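Local coordinates for protein Bd0816 (Bdellovibrio bacteriovorus HD100, PDB 5CER) that probably acts as a serine-type D-Ala-D-Ala carboxypeptidase of the S13 family, trimming the peptides of bacterial cell-wall peptidoglycan, at residues A[5-10]-A[20-25]; A[56-61]-A[193-198]. The protein carries 2 engineered substitutions. All blocks are in the same frame, centred on the assembly; numbering follows the deposited sequence.

Contact 1 of 2, residues A[5-10]-A[20-25]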
loop_
_atom_site.group_PDB
_atom_site.type_symbol
_atom_site.label_atom_id
_atom_site.label_comp_id
_atom_site.label_asym_id
_atom_site.label_seq_id
_atom_site.Cartn_x
_atom_site.Cartn_y
_atom_site.Cartn_z
ATOM N N ASN A 5 2.721 -9.328 19.382
ATOM C CA ASN A 5 3.674 -8.561 20.119
ATOM C C ASN A 5 2.940 -7.669 21.066
ATOM O O ASN A 5 3.210 -7.637 22.219
ATOM C CB ASN A 5 4.571 -7.752 19.160
ATOM C CG ASN A 5 5.651 -8.622 18.464
ATOM O OD1 ASN A 5 6.130 -9.585 19.052
ATOM N ND2 ASN A 5 6.048 -8.254 17.225
ATOM N N SER A 6 1.959 -6.964 20.562
ATOM C CA SER A 6 1.349 -5.871 21.290
ATOM C C SER A 6 0.065 -5.405 20.570
ATOM O O SER A 6 0.019 -5.361 19.335
ATOM C CB SER A 6 2.333 -4.713 21.287
ATOM O OG SER A 6 1.908 -3.719 22.169
ATOM N N VAL A 7 -0.952 -5.035 21.350
ATOM C CA VAL A 7 -2.148 -4.385 20.851
ATOM C C VAL A 7 -2.495 -3.206 21.759
ATOM O O VAL A 7 -2.482 -3.346 22.971
ATOM C CB VAL A 7 -3.330 -5.390 20.802
ATOM C CG1 VAL A 7 -4.662 -4.698 20.479
ATOM C CG2 VAL A 7 -3.079 -6.447 19.756
ATOM N N CYS A 8 -2.911 -2.080 21.175
ATOM C CA CYS A 8 -3.399 -0.941 21.919
ATOM C C CYS A 8 -4.684 -0.443 21.325
ATOM O O CYS A 8 -4.825 -0.405 20.116
ATOM C CB CYS A 8 -2.445 0.213 21.782
ATOM S SG CYS A 8 -1.092 0.052 22.894
ATOM N N HIS A 9 -5.544 0.105 22.184
ATOM C CA HIS A 9 -6.597 0.955 21.725
ATOM C C HIS A 9 -7.046 1.989 22.731
ATOM O O HIS A 9 -6.923 1.806 23.939
ATOM C CB HIS A 9 -7.755 0.104 21.210
ATOM C CG HIS A 9 -8.101 -1.039 22.105
ATOM N ND1 HIS A 9 -7.776 -2.353 21.809
ATOM C CD2 HIS A 9 -8.750 -1.059 23.281
ATOM C CE1 HIS A 9 -8.186 -3.123 22.788
ATOM N NE2 HIS A 9 -8.790 -2.363 23.682
ATOM N N MET A 10 -7.596 3.083 22.194
ATOM C CA MET A 10 -7.913 4.266 22.961
ATOM C C MET A 10 -9.078 4.936 22.230
ATOM O O MET A 10 -9.059 5.041 21.014
ATOM C CB MET A 10 -6.673 5.186 23.013
ATOM C CG MET A 10 -6.874 6.445 23.842
ATOM S SD MET A 10 -5.383 7.429 23.904
ATOM C CE MET A 10 -5.434 8.221 22.298
ATOM N N GLU A 20 -6.107 0.355 26.521
ATOM C CA GLU A 20 -6.209 -1.083 26.824
ATOM C C GLU A 20 -5.705 -1.867 25.625
ATOM O O GLU A 20 -5.465 -1.307 24.579
ATOM C CB GLU A 20 -7.667 -1.479 27.218
ATOM C CG GLU A 20 -8.025 -0.965 28.597
ATOM C CD GLU A 20 -9.440 -1.309 29.083
ATOM O OE1 GLU A 20 -10.370 -1.335 28.275
ATOM O OE2 GLU A 20 -9.599 -1.537 30.295
ATOM N N GLY A 21 -5.540 -3.168 25.809
ATOM C CA GLY A 21 -4.951 -4.026 24.774
ATOM C C GLY A 21 -4.323 -5.299 25.287
ATOM O O GLY A 21 -4.816 -5.909 26.203
ATOM N N GLU A 22 -3.195 -5.651 24.717
ATOM C CA GLU A 22 -2.510 -6.874 25.007
ATOM C C GLU A 22 -1.042 -6.628 24.945
ATOM O O GLU A 22 -0.578 -5.898 24.097
ATOM C CB GLU A 22 -2.812 -7.908 23.915
ATOM C CG GLU A 22 -4.269 -8.303 23.716
ATOM C CD GLU A 22 -4.408 -9.250 22.525
ATOM O OE1 GLU A 22 -3.506 -10.108 22.310
ATOM O OE2 GLU A 22 -5.405 -9.120 21.786
ATOM N N GLY A 23 -0.284 -7.300 25.795
ATOM C CA GLY A 23 1.191 -7.244 25.752
ATOM C C GLY A 23 1.703 -5.956 26.360
ATOM O O GLY A 23 0.951 -5.209 26.982
ATOM N N ASP A 24 2.992 -5.736 26.157
ATOM C CA ASP A 24 3.719 -4.622 26.722
ATOM C C ASP A 24 3.591 -3.467 25.786
ATOM O O ASP A 24 4.149 -3.470 24.675
ATOM C CB ASP A 24 5.186 -5.030 26.900
ATOM C CG ASP A 24 6.007 -4.025 27.675
ATOM O OD1 ASP A 24 5.489 -2.925 27.960
ATOM O OD2 ASP A 24 7.135 -4.369 28.080
ATOM N N MET A 25 2.809 -2.480 26.181
ATOM C CA MET A 25 2.671 -1.220 25.405
ATOM C C MET A 25 3.921 -0.376 25.332
ATOM O O MET A 25 3.964 0.561 24.533
ATOM C CB MET A 25 1.695 -0.275 26.090
ATOM C CG MET A 25 0.244 -0.551 25.818
ATOM S SD MET A 25 -0.672 0.513 26.921
ATOM C CE MET A 25 -1.986 -0.688 27.222
HETATM O O HOH W 1 4.466 -2.058 22.316
#
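Val-7 pairs with Glu-22 and His-9 with Glu-20 as antiparallel hydrogen-bonded pairs, each closed by two backbone bonds, Val-7 N to Glu-22 O measuring 2.9 Å and His-9 N to Glu-20 O 2.8 Å. Between them Gly-21 sits opposite Cys-8, its CA 3.1 Å from Val-7 O. A side chain there would run into that oxygen, and the backbone angles of Gly-21 (156°/-140°) would also press it against the preceding carbonyl, so glycine suits the place. On the face of Val-7 and His-9, CG of His-9 lies between its backbone N and carbonyl carbon (chi1 45°), and Glu-20 O stands over one face of the imidazole, 3.4 Å from the ring plane and over its centre. Val-7 and Glu-22 run side by side, CB to CB 4.0 Å; the acid ends in a salt bridge with Lys-368 of helix 356-375. The pairing belongs to the beta hairpin of strands 3-11 and 19-21, at one edge of the antiparallel sheet, and Asn-5 and Ser-6 form a classic beta bulge against Leu-346 of the next strand. On the other face, SG of Cys-8 meets Met-25 CG at 3.3 Å, and Cys-8 also touches Cys-270 and Ile-274 of helix 270-286. Past the corner at Glu-22, a water accepts from Ser-6 OG and donates to Asp-24 O (2.8 Å).

Contact 2 of 2, residues A[56-61]-A[193-198]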
loop_
_atom_site.group_PDB
_atom_site.type_symbol
_atom_site.label_atom_id
_atom_site.label_comp_id
_atom_site.label_asym_id
_atom_site.label_seq_id
_atom_site.Cartn_x
_atom_site.Cartn_y
_atom_site.Cartn_z
ATOM N N VAL A 56 10.381 24.923 -10.277
ATOM C CA VAL A 56 10.466 26.087 -11.175
ATOM C C VAL A 56 11.240 25.724 -12.469
ATOM O O VAL A 56 12.302 25.112 -12.434
ATOM C CB VAL A 56 11.089 27.318 -10.489
ATOM C CG1 VAL A 56 11.003 28.533 -11.394
ATOM C CG2 VAL A 56 10.383 27.609 -9.181
ATOM N N LEU A 57 10.644 26.099 -13.602
ATOM C CA LEU A 57 11.129 25.757 -14.921
ATOM C C LEU A 57 11.505 27.085 -15.582
ATOM O O LEU A 57 10.667 27.973 -15.737
ATOM C CB LEU A 57 10.032 25.042 -15.714
ATOM C CG LEU A 57 9.366 23.846 -15.036
ATOM C CD1 LEU A 57 8.114 23.447 -15.752
ATOM C CD2 LEU A 57 10.308 22.662 -14.953
ATOM N N HIS A 58 12.766 27.197 -15.975
ATOM C CA HIS A 58 13.396 28.403 -16.522
ATOM C C HIS A 58 13.620 28.152 -18.019
ATOM O O HIS A 58 14.481 27.373 -18.399
ATOM C CB HIS A 58 14.717 28.656 -15.777
ATOM C CG HIS A 58 14.512 29.044 -14.353
ATOM N ND1 HIS A 58 14.159 30.323 -13.977
ATOM C CD2 HIS A 58 14.563 28.318 -13.216
ATOM C CE1 HIS A 58 14.018 30.369 -12.666
ATOM N NE2 HIS A 58 14.253 29.164 -12.181
ATOM N N LEU A 59 12.796 28.790 -18.835
ATOM C CA LEU A 59 12.682 28.517 -20.257
ATOM C C LEU A 59 13.257 29.703 -21.033
ATOM O O LEU A 59 12.789 30.853 -20.890
ATOM C CB LEU A 59 11.208 28.297 -20.577
ATOM C CG LEU A 59 10.726 26.879 -20.303
ATOM C CD1 LEU A 59 9.335 26.893 -19.688
ATOM C CD2 LEU A 59 10.716 26.009 -21.544
ATOM N N THR A 60 14.305 29.442 -21.826
ATOM C CA THR A 60 14.986 30.478 -22.581
ATOM C C THR A 60 14.967 30.106 -24.068
ATOM O O THR A 60 15.460 29.045 -24.422
ATOM C CB THR A 60 16.449 30.627 -22.075
ATOM O OG1 THR A 60 16.470 30.850 -20.660
ATOM C CG2 THR A 60 17.184 31.747 -22.793
ATOM N N PRO A 61 14.434 30.989 -24.944
ATOM C CA PRO A 61 14.488 30.688 -26.383
ATOM C C PRO A 61 15.900 30.573 -26.979
ATOM O O PRO A 61 16.800 31.366 -26.632
ATOM C CB PRO A 61 13.736 31.849 -27.051
ATOM C CG PRO A 61 13.210 32.720 -25.975
ATOM C CD PRO A 61 13.710 32.250 -24.651
ATOM N N THR A 193 14.951 34.939 -20.410
ATOM C CA THR A 193 14.446 33.772 -19.697
ATOM C C THR A 193 13.111 34.114 -19.070
ATOM O O THR A 193 12.984 35.101 -18.330
ATOM C CB THR A 193 15.421 33.295 -18.615
ATOM O OG1 THR A 193 16.679 32.983 -19.219
ATOM C CG2 THR A 193 14.890 32.050 -17.877
ATOM N N GLY A 194 12.097 33.341 -19.443
ATOM C CA GLY A 194 10.790 33.402 -18.814
ATOM C C GLY A 194 10.734 32.188 -17.928
ATOM O O GLY A 194 11.233 31.132 -18.299
ATOM N N SER A 195 10.150 32.315 -16.737
ATOM C CA SER A 195 10.121 31.193 -15.818
ATOM C C SER A 195 8.763 30.953 -15.165
ATOM O O SER A 195 8.031 31.879 -14.820
ATOM C CB SER A 195 11.286 31.292 -14.824
ATOM O OG SER A 195 11.090 32.300 -13.890
ATOM N N VAL A 196 8.456 29.663 -15.034
ATOM C CA VAL A 196 7.109 29.182 -14.783
ATOM C C VAL A 196 7.203 28.086 -13.716
ATOM O O VAL A 196 8.268 27.467 -13.539
ATOM C CB VAL A 196 6.343 28.791 -16.084
ATOM C CG1 VAL A 196 6.582 29.794 -17.197
ATOM C CG2 VAL A 196 6.806 27.445 -16.548
ATOM N N VAL A 197 6.123 27.892 -12.958
ATOM C CA VAL A 197 6.168 27.034 -11.791
ATOM C C VAL A 197 5.151 25.909 -11.936
ATOM O O VAL A 197 4.030 26.090 -12.410
ATOM C CB VAL A 197 6.076 27.790 -10.439
ATOM C CG1 VAL A 197 6.549 29.225 -10.538
ATOM C CG2 VAL A 197 4.684 27.798 -9.874
ATOM N N LEU A 198 5.602 24.717 -11.591
ATOM C CA LEU A 198 4.765 23.515 -11.555
ATOM C C LEU A 198 4.592 23.130 -10.091
ATOM O O LEU A 198 5.524 22.624 -9.459
ATOM C CB LEU A 198 5.404 22.386 -12.386
ATOM C CG LEU A 198 4.801 20.974 -12.317
ATOM C CD1 LEU A 198 3.375 20.904 -12.850
ATOM C CD2 LEU A 198 5.631 19.849 -12.948
#
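Leu-57 and Val-196, then Leu-59 and Gly-194, form consecutive antiparallel hydrogen-bonded pairs, so the amide and carbonyl of all four residues are satisfied across the contact. The bond from Leu-57 N to Val-196 O is 2.7 Å and nearly straight (173° at the hydrogen); that from Leu-59 N to Gly-194 O is 2.9 Å. Val-56, His-58 and Thr-60 turn their backbone bonds to strand 67-72, and Ser-195 and Val-197 theirs to Ala-401 and Thr-399 at the C-terminus. At the end of the pairing the side chains of Thr-60 and Thr-193 cross obliquely, their OG1 atoms 2.6 Å apart in a hydrogen bond that either could donate; Thr-193 OG1 also takes a weak bond from Asp-190 N. With CG of His-58 anti to the carbonyl carbon (chi1 -68°), ND1 comes 3.1 Å from Ser-195 CB, while NE2 bonds Glu-72 and the ring meets Tyr-187. On the opposite face, wholly aliphatic across the contact, Leu-59 CD1 and Leu-57 CB each approach Val-196 CG2 at 4.1 Å, and Leu-57 also packs on Leu-87 of helix 81-93. The His-58 face is mixed, Val-56 and Val-197 touching there, and the bond to Glu-72 would tend to fix the imidazole's turn and might favour its protonated form.

Overall arrangement
Contacts 1 and 2 lie on opposite sides of the chain's centre, their centres 53 Å apart and their nearest atoms about 37 Å apart, and they share no strand or sheet. Both are antiparallel and partly buried. Contact 1 is local, joining neighbours in sequence at an edge of the antiparallel sheet, with four exposed residues among those that touch. Contact 2 joins segments with 131 residues between them inside a mixed sheet, each flanked by a further strand, with a single exposed residue among those that touch. The chemistry follows: glycines and a bridging water mark the hairpin, whereas aliphatic packing on one face and paired hydroxyls at the end mark the interior strands.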